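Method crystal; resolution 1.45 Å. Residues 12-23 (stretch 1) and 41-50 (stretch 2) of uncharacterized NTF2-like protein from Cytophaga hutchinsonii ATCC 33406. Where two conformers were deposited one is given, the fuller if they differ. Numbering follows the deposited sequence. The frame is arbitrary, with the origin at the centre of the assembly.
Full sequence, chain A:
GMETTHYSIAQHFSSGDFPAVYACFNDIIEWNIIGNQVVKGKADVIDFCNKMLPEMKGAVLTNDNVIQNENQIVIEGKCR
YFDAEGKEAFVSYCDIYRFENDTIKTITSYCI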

# COMPACT_ATOMS: atom_id res chain seq x y z
N HIS A 12 9.76 4.88 -12.42
CA HIS A 12 10.93 4.07 -12.76
C HIS A 12 11.26 3.06 -11.70
O HIS A 12 11.44 1.89 -11.99
CB HIS A 12 12.16 4.96 -12.97
CG HIS A 12 12.22 5.59 -14.32
ND1 HIS A 12 11.81 6.88 -14.57
CD2 HIS A 12 12.65 5.09 -15.50
CE1 HIS A 12 12.01 7.16 -15.85
NE2 HIS A 12 12.52 6.09 -16.44
N PHE A 13 11.28 3.45 -10.42
CA PHE A 13 11.61 2.48 -9.37
C PHE A 13 10.55 1.37 -9.30
O PHE A 13 10.90 0.20 -9.24
CB PHE A 13 11.77 3.17 -7.99
CG PHE A 13 12.34 2.24 -6.92
CD1 PHE A 13 11.56 1.36 -6.22
CD2 PHE A 13 13.72 2.27 -6.65
CE1 PHE A 13 12.11 0.49 -5.30
CE2 PHE A 13 14.27 1.44 -5.72
CZ PHE A 13 13.48 0.52 -5.06
N SER A 14 9.26 1.74 -9.34
CA SER A 14 8.21 0.75 -9.17
C SER A 14 8.18 -0.28 -10.31
O SER A 14 7.81 -1.41 -10.12
CB SER A 14 6.83 1.42 -9.01
OG SER A 14 6.66 1.89 -7.65
N SER A 15 8.56 0.17 -11.50
CA SER A 15 8.57 -0.70 -12.67
C SER A 15 9.89 -1.51 -12.76
O SER A 15 10.07 -2.31 -13.70
CB SER A 15 8.29 0.11 -13.97
OG SER A 15 9.30 1.03 -14.17
N GLY A 16 10.76 -1.42 -11.75
CA GLY A 16 11.99 -2.20 -11.68
C GLY A 16 13.22 -1.63 -12.31
O GLY A 16 14.25 -2.29 -12.31
N ASP A 17 13.12 -0.43 -12.85
CA ASP A 17 14.22 0.23 -13.51
C ASP A 17 14.99 1.03 -12.47
O ASP A 17 15.11 2.25 -12.55
CB ASP A 17 13.75 1.14 -14.65
CG ASP A 17 14.90 1.63 -15.55
OD1 ASP A 17 16.06 1.22 -15.33
OD2 ASP A 17 14.60 2.49 -16.43
N PHE A 18 15.55 0.31 -11.51
CA PHE A 18 16.22 0.96 -10.39
C PHE A 18 17.40 1.86 -10.82
O PHE A 18 17.53 2.98 -10.30
CB PHE A 18 16.73 -0.06 -9.38
CG PHE A 18 15.72 -1.12 -8.97
CD1 PHE A 18 14.47 -0.82 -8.50
CD2 PHE A 18 16.12 -2.44 -8.95
CE1 PHE A 18 13.63 -1.82 -8.06
CE2 PHE A 18 15.27 -3.44 -8.51
CZ PHE A 18 14.02 -3.12 -8.06
N PRO A 19 18.24 1.39 -11.76
CA PRO A 19 19.43 2.21 -12.13
C PRO A 19 19.08 3.61 -12.61
O PRO A 19 19.90 4.49 -12.47
CB PRO A 19 20.11 1.36 -13.20
CG PRO A 19 19.67 -0.02 -12.91
CD PRO A 19 18.26 0.10 -12.46
N ALA A 20 17.90 3.82 -13.18
CA ALA A 20 17.49 5.17 -13.61
C ALA A 20 17.35 6.15 -12.46
O ALA A 20 17.34 7.35 -12.70
CB ALA A 20 16.16 5.10 -14.42
N VAL A 21 17.24 5.66 -11.23
CA VAL A 21 16.99 6.58 -10.11
C VAL A 21 17.99 6.49 -8.96
O VAL A 21 17.83 7.18 -7.95
CB VAL A 21 15.52 6.46 -9.58
CG1 VAL A 21 14.54 6.85 -10.68
CG2 VAL A 21 15.22 5.07 -9.11
N TYR A 22 19.04 5.68 -9.10
CA TYR A 22 20.07 5.65 -8.04
C TYR A 22 20.62 7.04 -7.67
O TYR A 22 20.86 7.31 -6.48
CB TYR A 22 21.24 4.77 -8.44
CG TYR A 22 20.95 3.29 -8.59
CD1 TYR A 22 19.90 2.69 -7.94
CD2 TYR A 22 21.79 2.50 -9.36
CE1 TYR A 22 19.65 1.34 -8.11
CE2 TYR A 22 21.56 1.15 -9.52
CZ TYR A 22 20.48 0.60 -8.89
OH TYR A 22 20.23 -0.73 -9.04
N ALA A 23 20.81 7.89 -8.68
CA ALA A 23 21.28 9.27 -8.45
C ALA A 23 20.28 10.13 -7.66
O ALA A 23 20.66 11.19 -7.18
CB ALA A 23 21.58 9.92 -9.77
N GLY A 41 20.77 2.97 3.84
CA GLY A 41 21.91 3.67 3.31
C GLY A 41 22.05 3.52 1.81
O GLY A 41 21.72 2.49 1.25
N LYS A 42 22.57 4.57 1.18
CA LYS A 42 22.63 4.63 -0.26
C LYS A 42 23.32 3.39 -0.80
O LYS A 42 22.72 2.65 -1.59
CB LYS A 42 23.32 5.91 -0.71
CG LYS A 42 23.31 6.13 -2.20
CD LYS A 42 23.78 7.55 -2.51
CE LYS A 42 23.81 7.82 -3.98
NZ LYS A 42 24.47 9.09 -4.29
N ALA A 43 24.54 3.11 -0.36
CA ALA A 43 25.34 2.00 -0.91
C ALA A 43 24.65 0.66 -0.74
O ALA A 43 24.55 -0.09 -1.71
CB ALA A 43 26.74 1.93 -0.27
N ASP A 44 24.09 0.40 0.43
CA ASP A 44 23.42 -0.88 0.66
C ASP A 44 22.15 -0.99 -0.18
O ASP A 44 21.86 -2.07 -0.70
CB ASP A 44 23.01 -1.03 2.12
CG ASP A 44 24.15 -1.35 3.05
OD1 ASP A 44 25.29 -1.51 2.57
OD2 ASP A 44 23.91 -1.48 4.29
N VAL A 45 21.38 0.09 -0.35
CA VAL A 45 20.15 -0.00 -1.17
C VAL A 45 20.53 -0.19 -2.65
O VAL A 45 19.91 -0.99 -3.35
CB VAL A 45 19.18 1.17 -0.93
CG1 VAL A 45 17.97 1.08 -1.84
CG2 VAL A 45 18.75 1.23 0.56
N ILE A 46 21.54 0.51 -3.14
CA ILE A 46 21.96 0.33 -4.52
C ILE A 46 22.46 -1.10 -4.73
O ILE A 46 22.11 -1.74 -5.75
CB ILE A 46 23.01 1.39 -4.94
CG1 ILE A 46 22.30 2.74 -5.05
CG2 ILE A 46 23.66 1.01 -6.28
CD1 ILE A 46 23.27 3.89 -5.29
N ASP A 47 23.22 -1.63 -3.80
CA ASP A 47 23.76 -2.99 -3.97
C ASP A 47 22.62 -3.99 -3.98
O ASP A 47 22.63 -4.96 -4.75
CB ASP A 47 24.77 -3.34 -2.85
CG ASP A 47 26.12 -2.65 -3.00
OD1 ASP A 47 26.49 -2.20 -4.11
OD2 ASP A 47 26.89 -2.66 -1.99
N PHE A 48 21.63 -3.78 -3.12
CA PHE A 48 20.48 -4.68 -3.04
C PHE A 48 19.66 -4.62 -4.31
O PHE A 48 19.30 -5.65 -4.89
CB PHE A 48 19.62 -4.28 -1.84
CG PHE A 48 18.49 -5.24 -1.51
CD1 PHE A 48 18.70 -6.28 -0.63
CD2 PHE A 48 17.25 -5.02 -2.03
CE1 PHE A 48 17.65 -7.13 -0.31
CE2 PHE A 48 16.22 -5.85 -1.72
CZ PHE A 48 16.43 -6.90 -0.85
N CYS A 49 19.40 -3.42 -4.80
CA CYS A 49 18.73 -3.26 -6.08
C CYS A 49 19.50 -3.92 -7.18
O CYS A 49 18.88 -4.54 -8.08
CB CYS A 49 18.55 -1.76 -6.38
SG CYS A 49 17.32 -0.93 -5.38
N ASN A 50 20.81 -3.76 -7.26
CA ASN A 50 21.60 -4.39 -8.31
C ASN A 50 21.53 -5.91 -8.25
O ASN A 50 21.56 -6.57 -9.31
CB ASN A 50 23.06 -3.88 -8.32
CG ASN A 50 23.19 -2.51 -8.99
OD1 ASN A 50 22.39 -2.16 -9.85
ND2 ASN A 50 24.22 -1.77 -8.65

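The apolar centre of the contact is Cys49, whose CA-to-CB bond points toward stretch 1 and whose side chain is in contact with three aromatic residues, Phe13, Phe18 and Tyr22. Phe18 lies nearest in backbone terms, with its CA 6.5 Å from the CA of Cys49, and its own CA-to-CB bond is directed toward the helix of stretch 2. With chi1 at -48° (m), its ring presents a face to the sulfur: Cys49 SG sits 4.2 Å from the centroid of the Phe18 ring and 19° off the ring normal, a sulfur-aromatic arrangement. The same ring also packs on the helix, Phe18 CD2 lying 3.6 Å from Cys49 CB and 3.6 Å from Cys49 O. Phe13 reaches the sulfur differently. Its CA-to-CB bond runs sideways, but the t rotamer (chi1 -170°) carries the end of the ring nearer, so that Phe13 CE2 comes within 3.9 Å of Cys49 SG; the approach is oblique, 69° off the normal, with the sulfur 5.0 Å from the Phe13 ring centroid. Phe13, Phe18 and Cys49 are all buried. A cysteine suits this position because its side chain is short enough to fit among the rings while offering a polarizable sulfur to them.

Tyr22 carries the contact outward. It has 115 Å² covered by the other stretch, more than any other residue here, against 363 Å² buried between the stretches with both sides summed. Its CA is 6.7 Å from that of Ile46, and the Phe18–Cys49 and Tyr22–Ile46 pairings are spaced four residues apart on one side and three on the other, consistent with roughly one helical turn in stretch 2. Ile46 covers one face of the tyrosine ring: its CG2 lies 3.9 Å from the Tyr22 ring centroid and only 14° off the normal, a CH-pi contact, and Ile46 CG1 is 3.8 Å from Tyr22 CD1. The branched side chain of isoleucine thus brings both gamma carbons against the ring. Cys49 meets the same ring near its plane, with Cys49 CB 3.7 Å from Tyr22 CE1 and 3.3 Å from Tyr22 OH.

The phenol also links this packing to the polar edge. Tyr22 OH donates a hydrogen bond of 2.7 Å to Asn50 OD1, which lies near the plane of the ring, as expected for a phenolic donor. The CA-to-CB bond of Asn50 runs sideways, and the m rotamer (chi1 -78°) brings the amide end nearer to stretch 1. Tyrosine therefore combines an apolar face for Ile46 with a hydroxyl for the exposed asparagine. Toward the start of the helix, Lys42 extends through four t torsions, and its CE lies 3.9 Å from Tyr22 O; this is a peripheral contact through the aliphatic chain.

Two glycines stand outside the contact itself: Gly16, at phi 89°, follows the helix bearing Phe13 in a Schellman motif, and Gly41 occupies the N-cap position of the helix in stretch 2; at either's backbone angles a CB would be jammed against the preceding carbonyl O.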